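Local coordinates for uncharacterized protein (Bifidobacterium adolescentis ATCC 15703, PDB 3CPG) that probably binds pyridoxal 5'-phosphate and takes part in keeping the cell's supply of that cofactor in balance, at residues R51-T56 with V72-E77; A112-F117 with V134-E139. All coordinates share one frame; numbering follows the deposited sequence.

Contact 1: R51-T56 with V72-E77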
ATOM      1  N   ARG A  51       9.810  -2.827  -1.486  1.00  6.93           N
ATOM      2  CA  ARG A  51       9.529  -2.568  -0.081  1.00  8.83           C
ATOM      3  C   ARG A  51       8.385  -3.456   0.377  1.00  9.39           C
ATOM      4  O   ARG A  51       7.450  -3.736  -0.381  1.00  9.33           O
ATOM      5  CB  ARG A  51       9.163  -1.098   0.158  1.00  9.19           C
ATOM      6  CG  ARG A  51      10.347  -0.148   0.117  1.00 11.76           C
ATOM      7  CD  ARG A  51      10.007   1.194   0.749  1.00 14.55           C
ATOM      8  NE  ARG A  51       9.023   1.938  -0.030  1.00 16.26           N
ATOM      9  CZ  ARG A  51       8.436   3.058   0.379  1.00 18.30           C
ATOM     10  NH1 ARG A  51       8.730   3.569   1.570  1.00 19.28           N
ATOM     11  NH2 ARG A  51       7.559   3.673  -0.404  1.00 18.47           N
ATOM     12  N   LEU A  52       8.472  -3.910   1.622  1.00  7.88           N
ATOM     13  CA  LEU A  52       7.449  -4.767   2.192  1.00  6.42           C
ATOM     14  C   LEU A  52       6.433  -3.971   2.994  1.00  6.79           C
ATOM     15  O   LEU A  52       6.797  -3.234   3.916  1.00  6.56           O
ATOM     16  CB  LEU A  52       8.088  -5.818   3.105  1.00  5.89           C
ATOM     17  CG  LEU A  52       7.156  -6.616   4.023  1.00  4.96           C
ATOM     18  CD1 LEU A  52       6.166  -7.452   3.207  1.00  5.42           C
ATOM     19  CD2 LEU A  52       8.002  -7.513   4.919  1.00  5.43           C
ATOM     20  N   LEU A  53       5.164  -4.111   2.624  1.00  5.08           N
ATOM     21  CA  LEU A  53       4.077  -3.464   3.344  1.00  5.76           C
ATOM     22  C   LEU A  53       3.326  -4.597   4.012  1.00  5.53           C
ATOM     23  O   LEU A  53       2.890  -5.537   3.345  1.00  6.98           O
ATOM     24  CB  LEU A  53       3.124  -2.717   2.397  1.00  5.23           C
ATOM     25  CG  LEU A  53       1.813  -2.165   2.998  1.00  5.41           C
ATOM     26  CD1 LEU A  53       1.232  -1.141   2.059  1.00  7.22           C
ATOM     27  CD2 LEU A  53       0.784  -3.258   3.211  1.00  5.62           C
ATOM     28  N   ALA A  54       3.191  -4.533   5.329  1.00  3.74           N
ATOM     29  CA  ALA A  54       2.462  -5.576   6.024  1.00  3.41           C
ATOM     30  C   ALA A  54       0.988  -5.187   6.021  1.00  3.37           C
ATOM     31  O   ALA A  54       0.641  -4.081   6.426  1.00  3.39           O
ATOM     32  CB  ALA A  54       2.972  -5.717   7.457  1.00  4.66           C
ATOM     33  N   ALA A  55       0.137  -6.081   5.524  1.00  4.55           N
ATOM     34  CA  ALA A  55      -1.303  -5.842   5.496  1.00  4.73           C
ATOM     35  C   ALA A  55      -1.730  -6.233   6.901  1.00  5.92           C
ATOM     36  O   ALA A  55      -1.737  -7.413   7.246  1.00  6.34           O
ATOM     37  CB  ALA A  55      -1.973  -6.740   4.458  1.00  4.54           C
ATOM     38  N   THR A  56      -2.095  -5.239   7.702  1.00  5.51           N
ATOM     39  CA  THR A  56      -2.435  -5.477   9.098  1.00  6.89           C
ATOM     40  C   THR A  56      -3.900  -5.646   9.482  1.00  6.48           C
ATOM     41  O   THR A  56      -4.236  -5.634  10.670  1.00  6.03           O
ATOM     42  CB  THR A  56      -1.813  -4.367   9.969  1.00  5.88           C
ATOM     43  OG1 THR A  56      -2.176  -3.080   9.446  1.00  7.03           O
ATOM     44  CG2 THR A  56      -0.291  -4.487   9.961  1.00  6.41           C
ATOM     45  N   VAL A  72       9.586  -4.959   9.528  1.00  4.85           N
ATOM     46  CA  VAL A  72       8.600  -4.266   8.700  1.00  4.99           C
ATOM     47  C   VAL A  72       8.713  -2.756   8.885  1.00  5.89           C
ATOM     48  O   VAL A  72       8.797  -2.270  10.010  1.00  6.05           O
ATOM     49  CB  VAL A  72       7.169  -4.714   9.050  1.00  4.65           C
ATOM     50  CG1 VAL A  72       6.161  -3.808   8.361  1.00  4.11           C
ATOM     51  CG2 VAL A  72       6.965  -6.159   8.612  1.00  6.66           C
ATOM     52  N   ARG A  73       8.712  -2.017   7.779  1.00  5.35           N
ATOM     53  CA  ARG A  73       8.833  -0.566   7.836  1.00  5.38           C
ATOM     54  C   ARG A  73       7.717   0.153   7.083  1.00  5.98           C
ATOM     55  O   ARG A  73       7.861   1.308   6.698  1.00  4.76           O
ATOM     56  CB  ARG A  73      10.195  -0.141   7.286  1.00  6.18           C
ATOM     57  CG  ARG A  73      11.362  -0.633   8.129  1.00  9.21           C
ATOM     58  CD  ARG A  73      11.424   0.105   9.467  1.00 10.05           C
ATOM     59  NE  ARG A  73      12.522  -0.362  10.313  1.00 13.03           N
ATOM     60  CZ  ARG A  73      12.444  -1.405  11.133  1.00 13.83           C
ATOM     61  NH1 ARG A  73      11.315  -2.095  11.224  1.00 13.24           N
ATOM     62  NH2 ARG A  73      13.493  -1.759  11.864  1.00 14.66           N
HETATM   63  N   MSE A  74       6.612  -0.547   6.868  1.00  5.01           N
HETATM   64  CA  MSE A  74       5.459   0.033   6.200  1.00  5.10           C
HETATM   65  C   MSE A  74       4.241  -0.832   6.485  1.00  3.51           C
HETATM   66  O   MSE A  74       4.324  -2.056   6.440  1.00  3.96           O
HETATM   67  CB  MSE A  74       5.705   0.121   4.694  1.00  8.59           C
HETATM   68  CG  MSE A  74       4.492   0.643   3.916  1.00 10.72           C
HETATM   69 SE   MSE A  74       4.848   1.314   2.108  1.00 25.74          SE
HETATM   70  CE  MSE A  74       6.274   0.192   1.698  1.00  1.51           C
ATOM     71  N   ILE A  75       3.112  -0.208   6.808  1.00  4.91           N
ATOM     72  CA  ILE A  75       1.906  -0.981   7.072  1.00  3.04           C
ATOM     73  C   ILE A  75       0.727  -0.407   6.307  1.00  3.80           C
ATOM     74  O   ILE A  75       0.720   0.767   5.937  1.00  4.60           O
ATOM     75  CB  ILE A  75       1.527  -1.014   8.579  1.00  4.41           C
ATOM     76  CG1 ILE A  75       1.127   0.384   9.053  1.00  5.29           C
ATOM     77  CG2 ILE A  75       2.692  -1.569   9.401  1.00  4.44           C
ATOM     78  CD1 ILE A  75       0.656   0.431  10.498  1.00  5.25           C
ATOM     79  N   GLY A  76      -0.270  -1.251   6.082  1.00  4.42           N
ATOM     80  CA  GLY A  76      -1.459  -0.827   5.374  1.00  4.91           C
ATOM     81  C   GLY A  76      -2.678  -1.512   5.954  1.00  4.88           C
ATOM     82  O   GLY A  76      -2.697  -2.733   6.107  1.00  4.72           O
ATOM     83  N   GLU A  77      -3.685  -0.717   6.297  1.00  5.25           N
ATOM     84  CA  GLU A  77      -4.929  -1.236   6.850  1.00  4.49           C
ATOM     85  C   GLU A  77      -5.977  -1.232   5.748  1.00  5.23           C
ATOM     86  O   GLU A  77      -5.916  -0.410   4.833  1.00  5.84           O
ATOM     87  CB  GLU A  77      -5.422  -0.352   8.000  1.00  5.81           C
ATOM     88  CG  GLU A  77      -4.663  -0.494   9.316  1.00  6.38           C
ATOM     89  CD  GLU A  77      -4.925  -1.817  10.031  1.00  8.56           C
ATOM     90  OE1 GLU A  77      -5.989  -2.430   9.806  1.00  9.36           O
ATOM     91  OE2 GLU A  77      -4.069  -2.236  10.839  1.00  9.77           O
TER
HETATM   92  O   HOH W   1       9.480   2.074   4.495  1.00 14.04           O
HETATM   93  O   HOH W   2       9.060  -2.725   5.229  1.00 11.60           O
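Ala54 pairs with Ile75 and Ala55 with Gly76 as parallel neighbours, the axes of the short strands 51-55 and 75-77 approaching to 4.6 Å and inclined at 35°. Three backbone bonds stitch them: Ala54 N to Met74 O, Gly76 N to Ala54 O and Thr56 N to Gly76 O. Just before the pairing begins, a water bridges Leu52 O and Arg73 N. Selenomethionine Met74 reaches over Arg51, its CE lying 3.7 Å above one face of the guanidinium, toward the rim, while its CG packs 3.9 Å from Leu53 CB. The guanidinium itself is salt-bridged to Glu241. Gly76 leaves room for Leu53, whose CD2 sits 3.7 Å from Gly76 N. Ala54 CB rests 3.8 Å from Val72 CG1. At the C-terminal end, Thr56 OG1 donates a very short bond, 2.5 Å, to Glu77 OE2. The Glu77 chain is bent at chi2 (-71°), and the same oxygen is salt-bridged to Lys86. An alanine at Glu77 would probably leave the Thr56 hydroxyl and the Lys86 ammonium without this shared partner. With helix 61-69 between them, the strands form a right-handed beta-alpha-beta unit of the TIM barrel, ending beside Lys57, the predicted pyridoxal phosphate attachment site.

Contact 2: A112-F117 with V134-E139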
ATOM      1  N   ALA A 112      14.425  10.406  12.925  1.00 12.35           N
ATOM      2  CA  ALA A 112      13.735   9.132  13.085  1.00 10.97           C
ATOM      3  C   ALA A 112      13.269   8.598  11.734  1.00 10.74           C
ATOM      4  O   ALA A 112      12.755   9.352  10.907  1.00 10.53           O
ATOM      5  CB  ALA A 112      12.538   9.300  14.016  1.00 11.10           C
ATOM      6  N   GLU A 113      13.458   7.301  11.509  1.00  9.35           N
ATOM      7  CA  GLU A 113      13.023   6.695  10.257  1.00  9.21           C
ATOM      8  C   GLU A 113      11.509   6.772  10.221  1.00  8.17           C
ATOM      9  O   GLU A 113      10.851   6.618  11.249  1.00  7.48           O
ATOM     10  CB  GLU A 113      13.451   5.232  10.170  1.00 10.81           C
ATOM     11  CG  GLU A 113      13.056   4.579   8.852  1.00 11.68           C
ATOM     12  CD  GLU A 113      13.564   3.161   8.715  1.00 12.94           C
ATOM     13  OE1 GLU A 113      14.405   2.744   9.538  1.00 13.75           O
ATOM     14  OE2 GLU A 113      13.127   2.466   7.774  1.00 13.49           O
ATOM     15  N   HIS A 114      10.958   7.009   9.038  1.00  7.44           N
ATOM     16  CA  HIS A 114       9.515   7.114   8.893  1.00  6.84           C
ATOM     17  C   HIS A 114       8.904   5.815   8.377  1.00  6.78           C
ATOM     18  O   HIS A 114       9.423   5.198   7.442  1.00  6.83           O
ATOM     19  CB  HIS A 114       9.170   8.269   7.942  1.00  7.72           C
ATOM     20  CG  HIS A 114       7.701   8.448   7.715  1.00  8.15           C
ATOM     21  ND1 HIS A 114       7.084   8.112   6.528  1.00 10.78           N
ATOM     22  CD2 HIS A 114       6.723   8.917   8.526  1.00  7.28           C
ATOM     23  CE1 HIS A 114       5.791   8.368   6.619  1.00  7.60           C
ATOM     24  NE2 HIS A 114       5.546   8.858   7.821  1.00 10.24           N
ATOM     25  N   ILE A 115       7.811   5.397   9.010  1.00  4.98           N
ATOM     26  CA  ILE A 115       7.093   4.189   8.612  1.00  4.43           C
ATOM     27  C   ILE A 115       5.769   4.617   7.976  1.00  5.08           C
ATOM     28  O   ILE A 115       4.883   5.143   8.649  1.00  5.51           O
ATOM     29  CB  ILE A 115       6.794   3.270   9.825  1.00  4.64           C
ATOM     30  CG1 ILE A 115       8.097   2.681  10.363  1.00  4.67           C
ATOM     31  CG2 ILE A 115       5.853   2.142   9.417  1.00  4.62           C
ATOM     32  CD1 ILE A 115       7.915   1.759  11.554  1.00  6.11           C
ATOM     33  N   PRO A 116       5.630   4.427   6.657  1.00  5.28           N
ATOM     34  CA  PRO A 116       4.375   4.822   6.007  1.00  5.11           C
ATOM     35  C   PRO A 116       3.187   4.033   6.548  1.00  5.30           C
ATOM     36  O   PRO A 116       3.305   2.849   6.856  1.00  4.15           O
ATOM     37  CB  PRO A 116       4.643   4.529   4.535  1.00  5.50           C
ATOM     38  CG  PRO A 116       6.117   4.784   4.419  1.00  6.35           C
ATOM     39  CD  PRO A 116       6.655   4.093   5.656  1.00  3.91           C
ATOM     40  N   PHE A 117       2.045   4.705   6.670  1.00  3.67           N
ATOM     41  CA  PHE A 117       0.824   4.069   7.159  1.00  4.97           C
ATOM     42  C   PHE A 117      -0.176   4.298   6.026  1.00  4.37           C
ATOM     43  O   PHE A 117      -0.676   5.404   5.854  1.00  5.15           O
ATOM     44  CB  PHE A 117       0.361   4.757   8.455  1.00  4.86           C
ATOM     45  CG  PHE A 117      -0.732   4.024   9.204  1.00  5.23           C
ATOM     46  CD1 PHE A 117      -0.970   4.313  10.546  1.00  5.58           C
ATOM     47  CD2 PHE A 117      -1.540   3.082   8.574  1.00  6.48           C
ATOM     48  CE1 PHE A 117      -1.997   3.676  11.252  1.00  7.20           C
ATOM     49  CE2 PHE A 117      -2.567   2.439   9.268  1.00  7.45           C
ATOM     50  CZ  PHE A 117      -2.796   2.738  10.609  1.00  7.32           C
ATOM     51  N   VAL A 134      -4.383  10.325   9.860  1.00  8.97           N
ATOM     52  CA  VAL A 134      -3.462   9.226  10.126  1.00  8.86           C
ATOM     53  C   VAL A 134      -2.626   8.695   8.961  1.00  8.31           C
ATOM     54  O   VAL A 134      -1.398   8.669   9.033  1.00  7.72           O
ATOM     55  CB  VAL A 134      -4.234   8.031  10.736  1.00  8.08           C
ATOM     56  CG1 VAL A 134      -3.297   6.857  10.970  1.00  9.82           C
ATOM     57  CG2 VAL A 134      -4.895   8.456  12.037  1.00 11.26           C
ATOM     58  N   VAL A 135      -3.290   8.266   7.894  1.00  9.01           N
ATOM     59  CA  VAL A 135      -2.586   7.694   6.749  1.00  8.26           C
ATOM     60  C   VAL A 135      -1.911   8.722   5.844  1.00  9.80           C
ATOM     61  O   VAL A 135      -2.479   9.778   5.555  1.00 10.69           O
ATOM     62  CB  VAL A 135      -3.541   6.830   5.891  1.00  9.55           C
ATOM     63  CG1 VAL A 135      -4.273   5.830   6.775  1.00  7.28           C
ATOM     64  CG2 VAL A 135      -4.529   7.711   5.151  1.00 10.13           C
ATOM     65  N   ASP A 136      -0.693   8.416   5.404  1.00  8.72           N
ATOM     66  CA  ASP A 136       0.018   9.328   4.516  1.00 10.27           C
ATOM     67  C   ASP A 136      -0.234   8.998   3.055  1.00  7.94           C
ATOM     68  O   ASP A 136       0.040   9.812   2.178  1.00  7.87           O
ATOM     69  CB  ASP A 136       1.526   9.332   4.787  1.00 15.43           C
ATOM     70  CG  ASP A 136       2.040   8.011   5.312  1.00 18.41           C
ATOM     71  OD1 ASP A 136       1.594   6.945   4.844  1.00 20.73           O
ATOM     72  OD2 ASP A 136       2.916   8.052   6.198  1.00 24.87           O
ATOM     73  N   THR A 137      -0.744   7.800   2.792  1.00  6.42           N
ATOM     74  CA  THR A 137      -1.045   7.399   1.425  1.00  4.98           C
ATOM     75  C   THR A 137      -2.303   6.540   1.344  1.00  5.53           C
ATOM     76  O   THR A 137      -2.472   5.595   2.114  1.00  3.49           O
ATOM     77  CB  THR A 137       0.111   6.595   0.787  1.00  5.68           C
ATOM     78  OG1 THR A 137       1.308   7.381   0.780  1.00  6.80           O
ATOM     79  CG2 THR A 137      -0.240   6.220  -0.650  1.00  5.39           C
ATOM     80  N   ILE A 138      -3.185   6.884   0.412  1.00  4.04           N
ATOM     81  CA  ILE A 138      -4.411   6.121   0.178  1.00  4.33           C
ATOM     82  C   ILE A 138      -4.190   5.370  -1.139  1.00  5.35           C
ATOM     83  O   ILE A 138      -4.238   5.960  -2.221  1.00  4.45           O
ATOM     84  CB  ILE A 138      -5.639   7.051   0.044  1.00  5.20           C
ATOM     85  CG1 ILE A 138      -5.869   7.801   1.360  1.00  6.70           C
ATOM     86  CG2 ILE A 138      -6.871   6.231  -0.328  1.00  4.91           C
ATOM     87  CD1 ILE A 138      -6.943   8.886   1.280  1.00  6.32           C
ATOM     88  N   GLU A 139      -3.948   4.064  -1.041  1.00  3.33           N
ATOM     89  CA  GLU A 139      -3.667   3.241  -2.213  1.00  3.53           C
ATOM     90  C   GLU A 139      -4.865   2.808  -3.044  1.00  5.50           C
ATOM     91  O   GLU A 139      -4.696   2.282  -4.144  1.00  6.58           O
ATOM     92  CB  GLU A 139      -2.917   1.974  -1.791  1.00  2.84           C
ATOM     93  CG  GLU A 139      -1.536   2.209  -1.216  1.00  4.81           C
ATOM     94  CD  GLU A 139      -0.717   0.932  -1.173  1.00  4.51           C
ATOM     95  OE1 GLU A 139      -1.043  -0.004  -1.934  1.00  5.73           O
ATOM     96  OE2 GLU A 139       0.261   0.869  -0.398  1.00  5.37           O
TER
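Phe117 meets the segment at Val135 and Asp136 that leads into strand 137-141, with the two backbones running at 90° to each other and the closest CA atoms, those of Phe117 and Val135, 5.0 Å apart. Asp136 N donates to Phe117 O at 3.0 Å, and in return Asp136 OD1 accepts Phe117 N at 2.9 Å, met on the syn side and 20° out of the carboxylate plane. OD2 adds only a weak, longer bond to the same N-H. So Asp136 holds both the N-H and the C=O of Phe117. Asp136 OD2 also faces His114 tip to tip, 2.9 Å from His114 CE1 at the ring edge, with ring and carboxylate planes 69° apart. No hydrogen bond joins this pair; His114 NE2 is bonded instead to Gly102 O. The Phe117 ring crosses Val134 obliquely, CE1 coming within 3.4 Å of Val134 CG1. Val135 CG1 is a looser neighbour, 4.3 Å from Phe117 CD2. The contact lies where strand 113-119 is joined through helix 128-131 to strand 137-141; strand 99-101 pairs with strand 113-119 through Glu113 and Ile115, strand 75-77 is a further neighbour of it, and Val134 bonds through its backbone to Val103.

Overall arrangement
Contact 1 closes before contact 2 opens, so the two beta-alpha-beta connections come in series, with their centres about 10 Å apart; along the chain helix 80-96 and strand 99-101 come between them. Both belong to the same parallel sheet of the barrel, where the strands are neighbours in the order 51-55, 75-77, 113-119, 137-141 round part of the wall. A probable hydrogen bond from Ile75 N to Pro116 O, 3.1 Å long, joins the contacts directly. Leu53 CD1 also packs against Glu139 OE2, although their strands are not neighbours in the sheet. Contact 1 sits near Lys57, the predicted cofactor lysine, whereas Phe117 of contact 2 lies about 10 Å from it, measured between side chains.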